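Local coordinates for DSBA-like thioredoxin domain-containing protein (Pseudomonas aeruginosa PAO1, PDB 5HFI) that probably reduces disulfide bonds in the cytosol as a thioredoxin-superfamily oxidoreductase of the DsbA-like type, and binds glutathione at its active site, at residues 11-16 with 97-102; 7-12 with 34-39. One frame throughout, in Å; residues are numbered along the deposited sequence.

Contact 1: residues 11-16 with 97-102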
ATOM      1  N   TYR A  11       3.225  -7.928   5.008  1.00 10.33           N
ATOM      2  CA  TYR A  11       3.596  -6.657   4.392  1.00 11.60           C
ATOM      3  C   TYR A  11       2.945  -5.527   5.180  1.00  9.34           C
ATOM      4  O   TYR A  11       1.720  -5.366   5.146  1.00 10.88           O
ATOM      5  CB  TYR A  11       3.178  -6.618   2.922  1.00 12.13           C
ATOM      6  CG  TYR A  11       3.493  -5.314   2.212  1.00 13.28           C
ATOM      7  CD1 TYR A  11       2.633  -4.802   1.250  1.00 10.95           C
ATOM      8  CD2 TYR A  11       4.648  -4.597   2.504  1.00 14.54           C
ATOM      9  CE1 TYR A  11       2.912  -3.617   0.594  1.00 11.02           C
ATOM     10  CE2 TYR A  11       4.934  -3.407   1.851  1.00 17.49           C
ATOM     11  CZ  TYR A  11       4.060  -2.923   0.899  1.00 14.35           C
ATOM     12  OH  TYR A  11       4.331  -1.744   0.246  1.00 12.13           O
ATOM     13  N   LEU A  12       3.764  -4.760   5.896  1.00  9.41           N
ATOM     14  CA  LEU A  12       3.319  -3.552   6.579  1.00  9.52           C
ATOM     15  C   LEU A  12       3.495  -2.369   5.635  1.00  8.91           C
ATOM     16  O   LEU A  12       4.618  -2.064   5.217  1.00 10.23           O
ATOM     17  CB  LEU A  12       4.109  -3.338   7.869  1.00 12.56           C
ATOM     18  CG  LEU A  12       3.713  -4.194   9.071  1.00 17.76           C
ATOM     19  CD1 LEU A  12       4.894  -4.373  10.012  1.00 20.96           C
ATOM     20  CD2 LEU A  12       2.540  -3.551   9.799  1.00 17.51           C
ATOM     21  N   TYR A  13       2.392  -1.696   5.314  1.00 10.33           N
ATOM     22  CA  TYR A  13       2.375  -0.686   4.269  1.00 11.29           C
ATOM     23  C   TYR A  13       1.564   0.517   4.728  1.00 10.25           C
ATOM     24  O   TYR A  13       0.866   0.480   5.745  1.00  9.37           O
ATOM     25  CB  TYR A  13       1.764  -1.236   2.975  1.00  9.48           C
ATOM     26  CG  TYR A  13       0.264  -1.407   3.090  1.00  9.59           C
ATOM     27  CD1 TYR A  13      -0.604  -0.423   2.625  1.00 11.61           C
ATOM     28  CD2 TYR A  13      -0.284  -2.533   3.688  1.00 11.19           C
ATOM     29  CE1 TYR A  13      -1.968  -0.559   2.747  1.00 13.44           C
ATOM     30  CE2 TYR A  13      -1.652  -2.682   3.807  1.00  9.14           C
ATOM     31  CZ  TYR A  13      -2.489  -1.688   3.336  1.00 13.01           C
ATOM     32  OH  TYR A  13      -3.849  -1.824   3.453  1.00 12.61           O
ATOM     33  N   ASP A  14       1.649   1.589   3.937  1.00 10.60           N
ATOM     34  CA  ASP A  14       0.677   2.662   4.007  1.00 11.13           C
ATOM     35  C   ASP A  14       0.461   3.176   2.593  1.00 11.29           C
ATOM     36  O   ASP A  14       1.446   3.397   1.865  1.00 13.89           O
ATOM     37  CB  ASP A  14       1.102   3.812   4.909  1.00 13.43           C
ATOM     38  CG  ASP A  14      -0.007   4.809   5.122  1.00 18.15           C
ATOM     39  OD1 ASP A  14      -0.102   5.773   4.330  1.00 14.53           O
ATOM     40  OD2 ASP A  14      -0.808   4.597   6.058  1.00 19.02           O
ATOM     41  N   PRO A  15      -0.787   3.378   2.174  1.00 11.42           N
ATOM     42  CA  PRO A  15      -1.036   3.786   0.783  1.00 10.40           C
ATOM     43  C   PRO A  15      -0.413   5.120   0.399  1.00 12.81           C
ATOM     44  O   PRO A  15      -0.171   5.346  -0.791  1.00 13.14           O
ATOM     45  CB  PRO A  15      -2.569   3.840   0.689  1.00 15.77           C
ATOM     46  CG  PRO A  15      -3.073   3.099   1.885  1.00 15.51           C
ATOM     47  CD  PRO A  15      -2.034   3.244   2.946  1.00 13.21           C
ATOM     48  N   LEU A  16      -0.133   6.004   1.357  1.00 12.26           N
ATOM     49  CA  LEU A  16       0.448   7.307   1.056  1.00 10.53           C
ATOM     50  C   LEU A  16       1.951   7.356   1.300  1.00 16.46           C
ATOM     51  O   LEU A  16       2.538   8.444   1.289  1.00 16.88           O
ATOM     52  CB  LEU A  16      -0.255   8.397   1.865  1.00 11.68           C
ATOM     53  CG  LEU A  16      -1.699   8.650   1.414  1.00 16.09           C
ATOM     54  CD1 LEU A  16      -2.496   9.369   2.482  1.00 23.03           C
ATOM     55  CD2 LEU A  16      -1.727   9.441   0.126  1.00 17.15           C
ATOM     56  N   PRO A  97      -9.119   6.301   4.628  1.00  8.65           N
ATOM     57  CA  PRO A  97     -10.048   5.852   3.576  1.00  8.89           C
ATOM     58  C   PRO A  97      -9.405   4.875   2.602  1.00  7.42           C
ATOM     59  O   PRO A  97     -10.007   3.830   2.316  1.00  7.37           O
ATOM     60  CB  PRO A  97     -10.482   7.160   2.891  1.00  9.58           C
ATOM     61  CG  PRO A  97     -10.318   8.195   3.962  1.00 12.50           C
ATOM     62  CD  PRO A  97      -9.089   7.777   4.718  1.00 10.57           C
ATOM     63  N   PRO A  98      -8.202   5.144   2.065  1.00  7.10           N
ATOM     64  CA  PRO A  98      -7.616   4.145   1.154  1.00  7.60           C
ATOM     65  C   PRO A  98      -7.333   2.818   1.831  1.00  7.37           C
ATOM     66  O   PRO A  98      -7.439   1.769   1.185  1.00  6.64           O
ATOM     67  CB  PRO A  98      -6.318   4.806   0.667  1.00  8.17           C
ATOM     68  CG  PRO A  98      -6.077   5.930   1.563  1.00  9.37           C
ATOM     69  CD  PRO A  98      -7.399   6.380   2.070  1.00  7.90           C
ATOM     70  N   THR A  99      -6.949   2.826   3.109  1.00  6.98           N
ATOM     71  CA  THR A  99      -6.741   1.555   3.794  1.00  7.07           C
ATOM     72  C   THR A  99      -8.053   0.793   3.941  1.00  7.36           C
ATOM     73  O   THR A  99      -8.094  -0.426   3.738  1.00  6.79           O
ATOM     74  CB  THR A  99      -6.086   1.777   5.158  1.00  7.85           C
ATOM     75  OG1 THR A  99      -4.856   2.493   4.986  1.00  9.35           O
ATOM     76  CG2 THR A  99      -5.788   0.440   5.827  1.00  8.38           C
ATOM     77  N   ALA A 100      -9.139   1.495   4.281  1.00  8.33           N
ATOM     78  CA  ALA A 100     -10.445   0.847   4.341  1.00 11.38           C
ATOM     79  C   ALA A 100     -10.835   0.248   2.995  1.00  6.01           C
ATOM     80  O   ALA A 100     -11.470  -0.813   2.948  1.00  8.67           O
ATOM     81  CB  ALA A 100     -11.510   1.842   4.808  1.00 11.47           C
ATOM     82  N   ALA A 101     -10.461   0.903   1.894  1.00  6.07           N
ATOM     83  CA  ALA A 101     -10.748   0.352   0.573  1.00  6.80           C
ATOM     84  C   ALA A 101      -9.986  -0.947   0.341  1.00  6.59           C
ATOM     85  O   ALA A 101     -10.520  -1.888  -0.258  1.00  7.06           O
ATOM     86  CB  ALA A 101     -10.407   1.379  -0.509  1.00  6.62           C
ATOM     87  N   VAL A 102      -8.739  -1.016   0.809  1.00  7.49           N
ATOM     88  CA  VAL A 102      -7.968  -2.252   0.699  1.00  8.04           C
ATOM     89  C   VAL A 102      -8.622  -3.351   1.529  1.00 11.09           C
ATOM     90  O   VAL A 102      -8.783  -4.489   1.072  1.00  9.72           O
ATOM     91  CB  VAL A 102      -6.509  -2.012   1.131  1.00  7.80           C
ATOM     92  CG1 VAL A 102      -5.773  -3.329   1.295  1.00  8.85           C
ATOM     93  CG2 VAL A 102      -5.796  -1.097   0.134  1.00  8.13           C
TER
HETATM   94  O   HOH W   1      -2.444   2.166   6.355  1.00 12.23           O

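Contact 2: residues 7-12 with 34-39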
ATOM      1  N   LEU A   7       4.256 -20.952   5.047  1.00 35.20           N
ATOM      2  CA  LEU A   7       5.115 -19.781   4.921  1.00 29.98           C
ATOM      3  C   LEU A   7       4.298 -18.560   4.514  1.00 27.66           C
ATOM      4  O   LEU A   7       3.614 -18.574   3.490  1.00 26.96           O
ATOM      5  CB  LEU A   7       6.231 -20.042   3.907  1.00 31.07           C
ATOM      6  CG  LEU A   7       7.358 -19.008   3.897  1.00 40.10           C
ATOM      7  CD1 LEU A   7       8.009 -18.954   5.254  1.00 44.78           C
ATOM      8  CD2 LEU A   7       8.391 -19.341   2.843  1.00 44.76           C
ATOM      9  N   THR A   8       4.373 -17.504   5.323  1.00 19.61           N
ATOM     10  CA  THR A   8       3.540 -16.322   5.152  1.00 24.35           C
ATOM     11  C   THR A   8       4.411 -15.074   5.106  1.00 22.10           C
ATOM     12  O   THR A   8       5.270 -14.878   5.973  1.00 20.81           O
ATOM     13  CB  THR A   8       2.515 -16.203   6.285  1.00 25.94           C
ATOM     14  OG1 THR A   8       1.624 -17.325   6.246  1.00 33.48           O
ATOM     15  CG2 THR A   8       1.719 -14.925   6.146  1.00 20.65           C
ATOM     16  N   LEU A   9       4.184 -14.236   4.099  1.00 20.59           N
ATOM     17  CA  LEU A   9       4.873 -12.961   3.968  1.00 14.00           C
ATOM     18  C   LEU A   9       3.950 -11.852   4.455  1.00 13.80           C
ATOM     19  O   LEU A   9       2.897 -11.608   3.856  1.00 18.56           O
ATOM     20  CB  LEU A   9       5.294 -12.706   2.521  1.00 16.83           C
ATOM     21  CG  LEU A   9       5.993 -11.364   2.288  1.00 15.06           C
ATOM     22  CD1 LEU A   9       7.362 -11.351   2.955  1.00 16.82           C
ATOM     23  CD2 LEU A   9       6.110 -11.060   0.804  1.00 14.60           C
ATOM     24  N   HIS A  10       4.341 -11.194   5.539  1.00 14.58           N
ATOM     25  CA  HIS A  10       3.577 -10.078   6.074  1.00 12.02           C
ATOM     26  C   HIS A  10       4.122  -8.779   5.501  1.00 12.16           C
ATOM     27  O   HIS A  10       5.338  -8.558   5.499  1.00 12.44           O
ATOM     28  CB  HIS A  10       3.644 -10.060   7.601  1.00 12.77           C
ATOM     29  CG  HIS A  10       3.073 -11.288   8.244  1.00 19.68           C
ATOM     30  ND1 HIS A  10       1.757 -11.373   8.645  1.00 23.50           N
ATOM     31  CD2 HIS A  10       3.639 -12.476   8.564  1.00 19.66           C
ATOM     32  CE1 HIS A  10       1.533 -12.561   9.177  1.00 23.83           C
ATOM     33  NE2 HIS A  10       2.660 -13.249   9.142  1.00 25.19           N
ATOM     34  N   TYR A  11       3.225  -7.928   5.008  1.00 10.33           N
ATOM     35  CA  TYR A  11       3.596  -6.657   4.392  1.00 11.60           C
ATOM     36  C   TYR A  11       2.945  -5.527   5.180  1.00  9.34           C
ATOM     37  O   TYR A  11       1.720  -5.366   5.146  1.00 10.88           O
ATOM     38  CB  TYR A  11       3.178  -6.618   2.922  1.00 12.13           C
ATOM     39  CG  TYR A  11       3.493  -5.314   2.212  1.00 13.28           C
ATOM     40  CD1 TYR A  11       2.633  -4.802   1.250  1.00 10.95           C
ATOM     41  CD2 TYR A  11       4.648  -4.597   2.504  1.00 14.54           C
ATOM     42  CE1 TYR A  11       2.912  -3.617   0.594  1.00 11.02           C
ATOM     43  CE2 TYR A  11       4.934  -3.407   1.851  1.00 17.49           C
ATOM     44  CZ  TYR A  11       4.060  -2.923   0.899  1.00 14.35           C
ATOM     45  OH  TYR A  11       4.331  -1.744   0.246  1.00 12.13           O
ATOM     46  N   LEU A  12       3.764  -4.760   5.896  1.00  9.41           N
ATOM     47  CA  LEU A  12       3.319  -3.552   6.579  1.00  9.52           C
ATOM     48  C   LEU A  12       3.495  -2.369   5.635  1.00  8.91           C
ATOM     49  O   LEU A  12       4.618  -2.064   5.217  1.00 10.23           O
ATOM     50  CB  LEU A  12       4.109  -3.338   7.869  1.00 12.56           C
ATOM     51  CG  LEU A  12       3.713  -4.194   9.071  1.00 17.76           C
ATOM     52  CD1 LEU A  12       4.894  -4.373  10.012  1.00 20.96           C
ATOM     53  CD2 LEU A  12       2.540  -3.551   9.799  1.00 17.51           C
ATOM     54  N   THR A  34       4.153 -19.424  -5.866  1.00 32.95           N
ATOM     55  CA  THR A  34       3.256 -20.506  -5.484  1.00 35.61           C
ATOM     56  C   THR A  34       3.643 -21.062  -4.118  1.00 34.02           C
ATOM     57  O   THR A  34       4.822 -21.282  -3.828  1.00 32.50           O
ATOM     58  CB  THR A  34       3.282 -21.621  -6.531  1.00 41.81           C
ATOM     59  OG1 THR A  34       4.478 -22.395  -6.377  1.00 49.29           O
ATOM     60  CG2 THR A  34       3.246 -21.031  -7.932  1.00 39.80           C
ATOM     61  N   GLY A  35       2.636 -21.282  -3.273  1.00 33.50           N
ATOM     62  CA  GLY A  35       2.854 -21.768  -1.929  1.00 36.33           C
ATOM     63  C   GLY A  35       3.116 -20.697  -0.895  1.00 34.22           C
ATOM     64  O   GLY A  35       3.203 -21.019   0.297  1.00 37.30           O
ATOM     65  N   LEU A  36       3.246 -19.439  -1.306  1.00 31.84           N
ATOM     66  CA  LEU A  36       3.501 -18.337  -0.389  1.00 27.49           C
ATOM     67  C   LEU A  36       2.212 -17.566  -0.142  1.00 23.22           C
ATOM     68  O   LEU A  36       1.552 -17.128  -1.091  1.00 26.31           O
ATOM     69  CB  LEU A  36       4.575 -17.400  -0.941  1.00 22.94           C
ATOM     70  CG  LEU A  36       4.930 -16.194  -0.068  1.00 26.29           C
ATOM     71  CD1 LEU A  36       5.625 -16.644   1.210  1.00 27.26           C
ATOM     72  CD2 LEU A  36       5.792 -15.200  -0.835  1.00 26.85           C
ATOM     73  N   ASP A  37       1.858 -17.409   1.129  1.00 19.58           N
ATOM     74  CA  ASP A  37       0.731 -16.580   1.532  1.00 24.69           C
ATOM     75  C   ASP A  37       1.222 -15.172   1.846  1.00 19.77           C
ATOM     76  O   ASP A  37       2.265 -14.996   2.481  1.00 22.86           O
ATOM     77  CB  ASP A  37       0.036 -17.184   2.752  1.00 30.05           C
ATOM     78  CG  ASP A  37      -1.105 -16.328   3.260  1.00 38.16           C
ATOM     79  OD1 ASP A  37      -1.796 -15.702   2.430  1.00 43.45           O
ATOM     80  OD2 ASP A  37      -1.312 -16.284   4.491  1.00 43.79           O
ATOM     81  N   VAL A  38       0.475 -14.170   1.387  1.00 16.12           N
ATOM     82  CA  VAL A  38       0.834 -12.766   1.575  1.00 14.40           C
ATOM     83  C   VAL A  38      -0.296 -12.075   2.330  1.00 16.32           C
ATOM     84  O   VAL A  38      -1.445 -12.077   1.870  1.00 17.52           O
ATOM     85  CB  VAL A  38       1.108 -12.061   0.237  1.00 18.79           C
ATOM     86  CG1 VAL A  38       1.352 -10.576   0.466  1.00 17.27           C
ATOM     87  CG2 VAL A  38       2.298 -12.692  -0.465  1.00 21.16           C
ATOM     88  N   ARG A  39       0.029 -11.483   3.480  1.00 14.32           N
ATOM     89  CA  ARG A  39      -0.924 -10.755   4.311  1.00 14.39           C
ATOM     90  C   ARG A  39      -0.572  -9.275   4.313  1.00 17.29           C
ATOM     91  O   ARG A  39       0.595  -8.910   4.502  1.00 16.84           O
ATOM     92  CB  ARG A  39      -0.918 -11.267   5.751  1.00 17.73           C
ATOM     93  CG  ARG A  39      -0.961 -12.767   5.893  1.00 29.86           C
ATOM     94  CD  ARG A  39      -2.373 -13.306   5.924  1.00 40.29           C
ATOM     95  NE  ARG A  39      -2.376 -14.717   6.295  1.00 49.88           N
ATOM     96  CZ  ARG A  39      -2.624 -15.164   7.521  1.00 53.17           C
ATOM     97  NH1 ARG A  39      -2.895 -14.308   8.497  1.00 55.51           N
ATOM     98  NH2 ARG A  39      -2.602 -16.465   7.771  1.00 53.93           N
TER

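Contact 1: residues 11-16 with 97-102
Tyr13 meets Val102 of helix 96-109 tip to tip, its OH 3.3 Å from Val102 CG1, which stands oblique to the ring; Tyr11 O lies at the edge of the Tyr13 ring, in its plane, and Tyr13 CB sits over the rim of one face of the Tyr11 ring. The contact joins the end of the first strand of the thioredoxin fold, and the turn leading to Cys17, to the helical part of this DsbA-like protein. Tyr13 OH also lies 3.8 Å from Thr99 CG2. Leu116 of helix 112-124 touches both Tyr13 and Val102. Further along, the Pro15 and Pro98 side chains cross at about a right angle, Pro15 CG lying 3.9 Å from Pro98 CB. Asp14 OD1 accepts from Leu16 N at 3.0 Å, an Asx turn, and also bonds Ser95 OG; its OD2 bonds Met45 N. Thr99 OG1, bonded to Ser95 O, lies 3.6 Å from Pro15 CD. One water connects the two segments, donating to Asp14 OD2 at 2.9 Å and to Thr99 OG1 at 2.8 Å.

Contact 2: residues 7-12 with 34-39
Asp37 O accepts from Leu9 N at 2.6 Å, the shortest backbone bond between the parallel strands 8-12 and 37-39, and is also approached by Thr8 CA at 3.2 Å in a CA-H...O contact. Asp37 N bonds Leu7 O, Arg39 N bonds Leu9 O, and Tyr11 N bonds Arg39 O, so the second strand is used at every other residue; the directions of the two short segments differ by 21°. This is the parallel pair of the beta-alpha-beta unit that opens the thioredoxin fold. On the face carrying Thr8, His10, Asp37 and Arg39, the Arg39 chain bends at chi2 (-88°), which turns CD aside, and NE meets the syn side of Asp37 OD2 at 2.6 Å in a salt bridge. Thr8 CG2 lies 3.5 Å from Arg39 CG and over one face of the guanidinium; it also lies over the rim of one face of the His10 ring. His10 itself bonds His41 through ND1 and Glu186 through NE2. On the other face Leu36 CD1 packs 4.0 Å from Leu7 CG and also touches Leu9 CB. The backbone ladder therefore sets the register, whereas the salt bridge stays within one strand and braces Arg39 against Thr8 and His10.

Contacts 1 and 2 both start from strand 8-13 and share Tyr11 and Leu12, yet their centres lie about 17 Å apart. Along the chain, 7-12 overlaps 11-16; residues 34-39 follow after helices 18-22 and 24-30, and 97-102 comes much later, in helix 96-109. Contact 2 pairs the strand with 37-42, an outermost strand of the four-stranded sheet, near the surface. Contact 1 lies at the strand's other end, about 5 Å from the centre of the chain, where it meets the helical part. One strand thereby ties sheet edge to helices and leads, through the turn at 14-16, to Cys17, the residue that binds glutathione covalently.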